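Local coordinates for protein Beta/alpha-amylase (Paenibacillus polymyxa, PDB 3VOC) that hydrolyses alpha-1,4-glucosidic linkages of starch, its beta-amylase domain, described here, removing successive maltose units from the non-reducing chain ends, at residues Gly146-Ile151 with Ser270-Arg275; Trp248-Leu253 with Gly301-Asn306. All coordinates share one frame; numbering follows the deposited sequence.

Contact 1 of 2, residues Gly146-Ile151 with Ser270-Arg275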
ATOM      1  N   GLY A 146       7.946  -2.244  25.140  1.00 18.15           N
ATOM      2  CA  GLY A 146       9.234  -2.770  25.642  1.00 18.75           C
ATOM      3  C   GLY A 146      10.256  -3.106  24.551  1.00 18.63           C
ATOM      4  O   GLY A 146      11.400  -3.441  24.842  1.00 18.32           O
ATOM      5  N   TYR A 147       9.835  -3.021  23.290  1.00 18.63           N
ATOM      6  CA  TYR A 147      10.711  -3.275  22.144  1.00 19.03           C
ATOM      7  C   TYR A 147      11.110  -1.970  21.453  1.00 18.61           C
ATOM      8  O   TYR A 147      11.588  -1.976  20.305  1.00 17.81           O
ATOM      9  CB  TYR A 147       9.983  -4.145  21.115  1.00 20.02           C
ATOM     10  CG  TYR A 147       9.802  -5.582  21.528  1.00 22.49           C
ATOM     11  CD1 TYR A 147      10.711  -6.553  21.125  1.00 25.36           C
ATOM     12  CD2 TYR A 147       8.721  -5.973  22.322  1.00 25.67           C
ATOM     13  CE1 TYR A 147      10.560  -7.877  21.497  1.00 27.58           C
ATOM     14  CE2 TYR A 147       8.557  -7.306  22.702  1.00 26.85           C
ATOM     15  CZ  TYR A 147       9.478  -8.253  22.275  1.00 29.10           C
ATOM     16  OH  TYR A 147       9.348  -9.579  22.644  1.00 30.80           O
ATOM     17  N   LYS A 148      10.914  -0.849  22.142  1.00 17.92           N
ATOM     18  CA  LYS A 148      11.102   0.478  21.518  1.00 17.62           C
ATOM     19  C   LYS A 148      12.477   0.651  20.846  1.00 17.75           C
ATOM     20  O   LYS A 148      12.568   1.130  19.712  1.00 17.59           O
ATOM     21  CB  LYS A 148      10.806   1.588  22.541  1.00 17.60           C
ATOM     22  CG  LYS A 148      11.337   2.939  22.190  1.00 18.74           C
ATOM     23  CD  LYS A 148      11.227   3.889  23.370  1.00 23.07           C
ATOM     24  CE  LYS A 148      11.865   5.229  23.023  1.00 24.46           C
ATOM     25  NZ  LYS A 148      10.894   6.102  22.340  1.00 29.07           N
ATOM     26  N   SER A 149      13.541   0.211  21.519  1.00 17.10           N
ATOM     27  CA  SER A 149      14.890   0.403  20.989  1.00 17.10           C
ATOM     28  C   SER A 149      15.187  -0.344  19.677  1.00 16.98           C
ATOM     29  O   SER A 149      16.135   0.009  18.977  1.00 17.30           O
ATOM     30  CB  SER A 149      15.944   0.007  22.012  1.00 16.83           C
ATOM     31  OG  SER A 149      16.053  -1.403  22.112  1.00 18.10           O
ATOM     32  N   ILE A 150      14.417  -1.370  19.347  1.00 16.29           N
ATOM     33  CA  ILE A 150      14.685  -2.086  18.092  1.00 16.87           C
ATOM     34  C   ILE A 150      13.787  -1.678  16.916  1.00 16.45           C
ATOM     35  O   ILE A 150      13.997  -2.144  15.790  1.00 17.06           O
ATOM     36  CB  ILE A 150      14.683  -3.622  18.273  1.00 17.16           C
ATOM     37  CG1 ILE A 150      13.250  -4.156  18.395  1.00 17.65           C
ATOM     38  CG2 ILE A 150      15.607  -4.024  19.463  1.00 17.73           C
ATOM     39  CD1 ILE A 150      13.118  -5.651  18.109  1.00 19.78           C
ATOM     40  N   ILE A 151      12.792  -0.829  17.174  1.00 16.02           N
ATOM     41  CA  ILE A 151      11.841  -0.406  16.132  1.00 15.44           C
ATOM     42  C   ILE A 151      12.189   1.014  15.670  1.00 15.78           C
ATOM     43  O   ILE A 151      11.958   1.979  16.391  1.00 15.75           O
ATOM     44  CB  ILE A 151      10.374  -0.508  16.619  1.00 15.14           C
ATOM     45  CG1 ILE A 151      10.014  -1.960  16.956  1.00 15.81           C
ATOM     46  CG2 ILE A 151       9.395   0.064  15.566  1.00 14.52           C
ATOM     47  CD1 ILE A 151       8.648  -2.130  17.597  1.00 17.81           C
ATOM     48  N   SER A 270       4.173   8.988  21.341  1.00 19.01           N
ATOM     49  CA  SER A 270       4.677   9.073  22.724  1.00 20.23           C
ATOM     50  C   SER A 270       5.215   7.735  23.262  1.00 20.34           C
ATOM     51  O   SER A 270       5.681   7.661  24.391  1.00 21.01           O
ATOM     52  CB  SER A 270       3.605   9.651  23.648  1.00 20.45           C
ATOM     53  OG  SER A 270       2.514   8.758  23.734  1.00 24.24           O
ATOM     54  N   VAL A 271       5.166   6.683  22.452  1.00 19.83           N
ATOM     55  CA  VAL A 271       5.655   5.375  22.867  1.00 19.23           C
ATOM     56  C   VAL A 271       6.933   5.075  22.095  1.00 19.47           C
ATOM     57  O   VAL A 271       7.977   4.780  22.688  1.00 20.29           O
ATOM     58  CB  VAL A 271       4.581   4.277  22.645  1.00 19.62           C
ATOM     59  CG1 VAL A 271       5.151   2.891  22.914  1.00 19.05           C
ATOM     60  CG2 VAL A 271       3.338   4.557  23.540  1.00 20.55           C
ATOM     61  N   PHE A 272       6.854   5.180  20.770  1.00 18.75           N
ATOM     62  CA  PHE A 272       8.002   4.936  19.904  1.00 18.05           C
ATOM     63  C   PHE A 272       8.655   6.228  19.431  1.00 18.10           C
ATOM     64  O   PHE A 272       9.872   6.342  19.456  1.00 18.11           O
ATOM     65  CB  PHE A 272       7.573   4.076  18.720  1.00 17.38           C
ATOM     66  CG  PHE A 272       6.975   2.761  19.135  1.00 16.91           C
ATOM     67  CD1 PHE A 272       5.609   2.525  18.984  1.00 14.91           C
ATOM     68  CD2 PHE A 272       7.772   1.785  19.735  1.00 15.52           C
ATOM     69  CE1 PHE A 272       5.052   1.309  19.377  1.00 16.63           C
ATOM     70  CE2 PHE A 272       7.225   0.569  20.143  1.00 16.84           C
ATOM     71  CZ  PHE A 272       5.869   0.324  19.964  1.00 16.35           C
ATOM     72  N   GLY A 273       7.845   7.189  18.991  1.00 18.25           N
ATOM     73  CA  GLY A 273       8.372   8.463  18.502  1.00 18.40           C
ATOM     74  C   GLY A 273       9.242   8.285  17.266  1.00 18.56           C
ATOM     75  O   GLY A 273      10.249   8.978  17.096  1.00 19.46           O
ATOM     76  N   VAL A 274       8.847   7.372  16.387  1.00 17.64           N
ATOM     77  CA  VAL A 274       9.605   7.129  15.157  1.00 16.93           C
ATOM     78  C   VAL A 274       8.793   7.596  13.949  1.00 16.76           C
ATOM     79  O   VAL A 274       7.602   7.877  14.080  1.00 17.30           O
ATOM     80  CB  VAL A 274       9.947   5.630  15.000  1.00 16.52           C
ATOM     81  CG1 VAL A 274      10.961   5.177  16.069  1.00 16.33           C
ATOM     82  CG2 VAL A 274       8.650   4.777  15.017  1.00 15.76           C
ATOM     83  N   ARG A 275       9.436   7.695  12.784  1.00 16.46           N
ATOM     84  CA  ARG A 275       8.712   7.965  11.522  1.00 16.07           C
ATOM     85  C   ARG A 275       7.692   6.861  11.233  1.00 15.45           C
ATOM     86  O   ARG A 275       7.969   5.675  11.445  1.00 14.60           O
ATOM     87  CB  ARG A 275       9.680   8.054  10.325  1.00 16.17           C
ATOM     88  CG  ARG A 275      10.702   9.200  10.366  1.00 17.06           C
ATOM     89  CD  ARG A 275      10.034  10.549  10.612  1.00 17.31           C
ATOM     90  NE  ARG A 275       9.068  10.865   9.563  1.00 18.52           N
ATOM     91  CZ  ARG A 275       8.181  11.852   9.631  1.00 19.15           C
ATOM     92  NH1 ARG A 275       8.119  12.626  10.707  1.00 18.87           N
ATOM     93  NH2 ARG A 275       7.329  12.058   8.627  1.00 19.20           N
TER
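The ammonium group of Lys-148 reaches across to two successive carbonyls, with NZ hydrogen-bonded to Val-271 O at 3.2 Å and to Phe-272 O at 3.1 Å. Both belong to the turn that leads from helix 240-268 into strand 275-279 of the TIM barrel, while Lys-148 lies on the 3-10 turn ahead of the neighbouring strand 153-156; the contact thus joins two loops that enter the barrel from the N-terminal ends of its strands. Lys-148 CG is anti to the backbone N, and the chain stays extended until it bends at chi4 (86°), which carries NZ round to the oxygens. NZ sits above both carbonyl planes, 38° out for Val-271 and 56° for Phe-272. The methylenes follow the same course, CD passing 3.4 Å from Val-271 O.

Next to these bonds the buried ring of Phe-272 packs against the 3-10 turn, its CG anti to the carbonyl carbon, which brings the CD2-CE2 side of the ring up to that turn. Phe-272 CD2 lies 4.0 Å from Lys-148 CA, which sits at the ring edge, and Val-271 CG1 covers one face over the centre. Ile-151 crosses the ring obliquely, its CD1 tip 4.0 Å from Phe-272 CE2; Ile-154 of strand 153-156 also packs on Phe-272, and Trp-74 and Pro-76 on Ile-151. An alanine in place of Phe-272 would probably loosen this junction, since the ring contacts with Ile-151 and the Lys-148 backbone would be lost. Nearer the strands, Val-274 points its CB toward the other loop and places CG1 3.4 Å from Ile-151 O.

Contact 2 of 2, residues Trp248-Leu253 with Gly301-Asn306. With EDO (1,2-ethanediol), chain E.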
ATOM      1  N   TRP A 248     -13.223  12.838  -6.295  1.00 13.30           N
ATOM      2  CA  TRP A 248     -13.895  12.257  -5.132  1.00 13.60           C
ATOM      3  C   TRP A 248     -13.333  10.862  -4.803  1.00 13.03           C
ATOM      4  O   TRP A 248     -13.085  10.525  -3.647  1.00 12.86           O
ATOM      5  CB  TRP A 248     -15.421  12.163  -5.346  1.00 13.03           C
ATOM      6  CG  TRP A 248     -16.052  11.255  -4.309  1.00 13.89           C
ATOM      7  CD1 TRP A 248     -16.377  11.584  -3.014  1.00 14.98           C
ATOM      8  CD2 TRP A 248     -16.379   9.866  -4.466  1.00 14.02           C
ATOM      9  NE1 TRP A 248     -16.900  10.486  -2.365  1.00 14.56           N
ATOM     10  CE2 TRP A 248     -16.918   9.421  -3.235  1.00 13.67           C
ATOM     11  CE3 TRP A 248     -16.274   8.954  -5.535  1.00 13.18           C
ATOM     12  CZ2 TRP A 248     -17.343   8.105  -3.034  1.00 13.96           C
ATOM     13  CZ3 TRP A 248     -16.695   7.645  -5.336  1.00 14.34           C
ATOM     14  CH2 TRP A 248     -17.242   7.236  -4.094  1.00 14.54           C
ATOM     15  N   TYR A 249     -13.154  10.062  -5.845  1.00 12.94           N
ATOM     16  CA  TYR A 249     -12.663   8.691  -5.728  1.00 12.65           C
ATOM     17  C   TYR A 249     -11.311   8.706  -5.000  1.00 12.73           C
ATOM     18  O   TYR A 249     -11.101   7.952  -4.036  1.00 12.84           O
ATOM     19  CB  TYR A 249     -12.538   8.128  -7.136  1.00 12.75           C
ATOM     20  CG  TYR A 249     -12.295   6.640  -7.270  1.00 12.98           C
ATOM     21  CD1 TYR A 249     -13.169   5.699  -6.703  1.00 13.38           C
ATOM     22  CD2 TYR A 249     -11.208   6.171  -8.019  1.00 14.51           C
ATOM     23  CE1 TYR A 249     -12.948   4.317  -6.889  1.00 11.94           C
ATOM     24  CE2 TYR A 249     -10.979   4.809  -8.195  1.00 13.09           C
ATOM     25  CZ  TYR A 249     -11.847   3.888  -7.630  1.00 13.23           C
ATOM     26  OH  TYR A 249     -11.586   2.536  -7.802  1.00 13.54           O
ATOM     27  N   GLN A 250     -10.424   9.601  -5.431  1.00 13.05           N
ATOM     28  CA  GLN A 250      -9.137   9.802  -4.755  1.00 13.26           C
ATOM     29  C   GLN A 250      -9.302  10.359  -3.338  1.00 13.58           C
ATOM     30  O   GLN A 250      -8.607   9.897  -2.416  1.00 13.05           O
ATOM     31  CB  GLN A 250      -8.184  10.685  -5.573  1.00 13.30           C
ATOM     32  CG  GLN A 250      -6.834  10.914  -4.851  1.00 13.27           C
ATOM     33  CD  GLN A 250      -5.774  11.553  -5.722  1.00 15.72           C
ATOM     34  OE1 GLN A 250      -5.569  11.151  -6.868  1.00 15.96           O
ATOM     35  NE2 GLN A 250      -5.077  12.554  -5.172  1.00 14.89           N
ATOM     36  N   SER A 251     -10.220  11.321  -3.155  1.00 13.95           N
ATOM     37  CA  SER A 251     -10.438  11.941  -1.823  1.00 14.31           C
ATOM     38  C   SER A 251     -10.788  10.941  -0.703  1.00 14.33           C
ATOM     39  O   SER A 251     -10.413  11.147   0.467  1.00 14.45           O
ATOM     40  CB  SER A 251     -11.482  13.076  -1.873  1.00 14.83           C
ATOM     41  OG  SER A 251     -12.812  12.555  -1.894  1.00 14.82           O
ATOM     42  N   VAL A 252     -11.501   9.870  -1.060  1.00 13.76           N
ATOM     43  CA  VAL A 252     -11.804   8.778  -0.131  1.00 13.76           C
ATOM     44  C   VAL A 252     -10.519   8.137   0.434  1.00 13.83           C
ATOM     45  O   VAL A 252     -10.399   7.940   1.653  1.00 13.96           O
ATOM     46  CB  VAL A 252     -12.742   7.719  -0.779  1.00 13.62           C
ATOM     47  CG1 VAL A 252     -12.896   6.480   0.102  1.00 14.41           C
ATOM     48  CG2 VAL A 252     -14.122   8.326  -1.060  1.00 13.49           C
ATOM     49  N   LEU A 253      -9.570   7.823  -0.441  1.00 13.13           N
ATOM     50  CA  LEU A 253      -8.254   7.340  -0.007  1.00 13.52           C
ATOM     51  C   LEU A 253      -7.509   8.379   0.820  1.00 13.34           C
ATOM     52  O   LEU A 253      -6.881   8.042   1.831  1.00 13.50           O
ATOM     53  CB  LEU A 253      -7.394   6.930  -1.210  1.00 13.02           C
ATOM     54  CG  LEU A 253      -7.955   5.808  -2.092  1.00 14.13           C
ATOM     55  CD1 LEU A 253      -7.075   5.636  -3.339  1.00 14.92           C
ATOM     56  CD2 LEU A 253      -8.048   4.485  -1.303  1.00 14.72           C
ATOM     57  N   GLY A 301      -7.282   4.545  -7.915  1.00 15.12           N
ATOM     58  CA  GLY A 301      -7.649   5.708  -7.116  1.00 15.82           C
ATOM     59  C   GLY A 301      -6.727   6.890  -7.321  1.00 15.90           C
ATOM     60  O   GLY A 301      -6.813   7.860  -6.579  1.00 16.28           O
ATOM     61  N   TYR A 302      -5.838   6.825  -8.315  1.00 16.04           N
ATOM     62  CA  TYR A 302      -4.823   7.873  -8.473  1.00 16.21           C
ATOM     63  C   TYR A 302      -5.157   8.810  -9.606  1.00 17.16           C
ATOM     64  O   TYR A 302      -4.956   8.492 -10.787  1.00 17.55           O
ATOM     65  CB  TYR A 302      -3.421   7.287  -8.661  1.00 15.75           C
ATOM     66  CG  TYR A 302      -2.987   6.350  -7.550  1.00 16.17           C
ATOM     67  CD1 TYR A 302      -3.563   6.416  -6.275  1.00 15.31           C
ATOM     68  CD2 TYR A 302      -1.992   5.400  -7.771  1.00 15.05           C
ATOM     69  CE1 TYR A 302      -3.163   5.543  -5.256  1.00 15.37           C
ATOM     70  CE2 TYR A 302      -1.596   4.522  -6.771  1.00 15.40           C
ATOM     71  CZ  TYR A 302      -2.169   4.608  -5.507  1.00 15.53           C
ATOM     72  OH  TYR A 302      -1.743   3.734  -4.518  1.00 16.41           O
ATOM     73  N   TYR A 303      -5.647   9.983  -9.225  1.00 17.57           N
ATOM     74  CA  TYR A 303      -6.054  11.026 -10.158  1.00 17.94           C
ATOM     75  C   TYR A 303      -5.009  12.140 -10.221  1.00 17.39           C
ATOM     76  O   TYR A 303      -4.777  12.727 -11.277  1.00 17.14           O
ATOM     77  CB  TYR A 303      -7.420  11.558  -9.689  1.00 18.49           C
ATOM     78  CG  TYR A 303      -7.873  12.886 -10.261  1.00 20.58           C
ATOM     79  CD1 TYR A 303      -8.169  13.025 -11.621  1.00 22.85           C
ATOM     80  CD2 TYR A 303      -8.032  13.998  -9.426  1.00 22.73           C
ATOM     81  CE1 TYR A 303      -8.609  14.240 -12.138  1.00 25.37           C
ATOM     82  CE2 TYR A 303      -8.458  15.214  -9.929  1.00 25.06           C
ATOM     83  CZ  TYR A 303      -8.749  15.324 -11.283  1.00 25.74           C
ATOM     84  OH  TYR A 303      -9.167  16.531 -11.772  1.00 29.46           O
ATOM     85  N   ASP A 304      -4.369  12.420  -9.091  1.00 16.82           N
ATOM     86  CA  ASP A 304      -3.498  13.592  -8.975  1.00 17.01           C
ATOM     87  C   ASP A 304      -2.420  13.255  -7.944  1.00 16.67           C
ATOM     88  O   ASP A 304      -2.660  13.313  -6.727  1.00 16.10           O
ATOM     89  CB  ASP A 304      -4.354  14.829  -8.578  1.00 17.04           C
ATOM     90  CG  ASP A 304      -3.534  16.107  -8.348  1.00 18.57           C
ATOM     91  OD1 ASP A 304      -2.291  16.057  -8.256  1.00 18.04           O
ATOM     92  OD2 ASP A 304      -4.169  17.182  -8.223  1.00 19.43           O
ATOM     93  N   TYR A 305      -1.228  12.905  -8.431  1.00 15.88           N
ATOM     94  CA  TYR A 305      -0.146  12.527  -7.525  1.00 16.13           C
ATOM     95  C   TYR A 305       0.335  13.712  -6.688  1.00 16.05           C
ATOM     96  O   TYR A 305       0.765  13.528  -5.549  1.00 14.92           O
ATOM     97  CB  TYR A 305       1.040  11.949  -8.293  1.00 16.21           C
ATOM     98  CG  TYR A 305       0.842  10.550  -8.809  1.00 16.27           C
ATOM     99  CD1 TYR A 305       0.528   9.497  -7.944  1.00 16.11           C
ATOM    100  CD2 TYR A 305       1.006  10.268 -10.158  1.00 18.29           C
ATOM    101  CE1 TYR A 305       0.355   8.209  -8.422  1.00 16.37           C
ATOM    102  CE2 TYR A 305       0.835   8.982 -10.641  1.00 17.41           C
ATOM    103  CZ  TYR A 305       0.507   7.960  -9.769  1.00 16.39           C
ATOM    104  OH  TYR A 305       0.347   6.676 -10.252  1.00 16.57           O
ATOM    105  N   ASN A 306       0.278  14.924  -7.239  1.00 16.05           N
ATOM    106  CA  ASN A 306       0.697  16.092  -6.444  1.00 17.11           C
ATOM    107  C   ASN A 306      -0.169  16.177  -5.186  1.00 15.86           C
ATOM    108  O   ASN A 306       0.326  16.367  -4.085  1.00 15.16           O
ATOM    109  CB  ASN A 306       0.584  17.409  -7.236  1.00 18.46           C
ATOM    110  CG  ASN A 306       1.693  17.584  -8.269  1.00 24.22           C
ATOM    111  OD1 ASN A 306       2.891  17.459  -7.968  1.00 31.04           O
ATOM    112  ND2 ASN A 306       1.299  17.916  -9.489  1.00 30.58           N
TER
HETATM  113  C1  EDO E 504      -2.882   9.030 -13.002  1.00 38.12           C
HETATM  114  O1  EDO E 504      -4.132   9.658 -13.295  1.00 37.06           O
HETATM  115  C2  EDO E 504      -1.926  10.090 -12.490  1.00 38.73           C
HETATM  116  O2  EDO E 504      -1.489  10.860 -13.618  1.00 39.61           O
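A single glutamine side chain binds the backbone of the neighbouring turn on both its acceptor and its donor side. Gln-250 belongs to helix 240-268 of the TIM barrel, and its amide meets the turn that joins helix 295-300 to helix 305-315. OE1 accepts two consecutive N-H groups. Tyr-303 N approaches Gln-250 OE1 almost end-on, at 2.6 Å. Asp-304 N uses an in-plane lone pair of Gln-250 OE1, 2.8 Å away. In return Gln-250 NE2 donates to Asp-304 O at 3.0 Å, arriving 28° above that carbonyl plane. With CG anti to the backbone N and the chain extended, Gln-250 reaches straight across, and the bonds at OE1 and NE2, with a further one from NE2 to Glu-254 OE2, would hold the buried amide in one orientation. The residue so held, Asp-304, is the N-cap of helix 305-315, its OD1 accepting from Arg-307 N.

Gly-301 closes helix 295-300 in a Schellman motif and comes nearest to Gln-250 along the backbone. The CE2 side of the Tyr-249 ring approaches Gly-301 CA to 3.6 Å, while Tyr-249 OH is bonded to Ala-299 O. Leu-253 CD1 stands 3.8 Å from the same CA, and a CB on Gly-301 would fall only 2.4 Å from that methyl.

CB of Tyr-302 points away from segment 248-253, though ring atom CE1 still touches Leu-253 CD1. The Tyr-302 side chain lies about 5 Å from that of Glu-163, the predicted proton donor, and its OH is bonded to Leu-164 O and Ser-281 N. Its own carbonyl accepts from a bound 1,2-ethanediol, most likely picked up from the crystallisation medium, with EDO O1 2.9 Å from Tyr-302 O.

How the contacts relate
From the N terminus, the chain reaches 146-151, then 248-253, 270-275 and 301-306, so the two contacts cross. Contact 1 closes a loop of 118 residues that includes strand 153-156 and helix 240-268; contact 2 closes one of 47 that includes strand 275-279 and helix 295-300. Helix 240-268 connects them: it carries one segment of contact 2 and runs on to the turn used in contact 1. Their centres lie about 31 Å apart, and they do not touch. Contact 1 joins the entries to two adjacent barrel strands, whereas contact 2 ties that helix to the segment leading into helix 305-315, near Glu-163, the predicted proton donor.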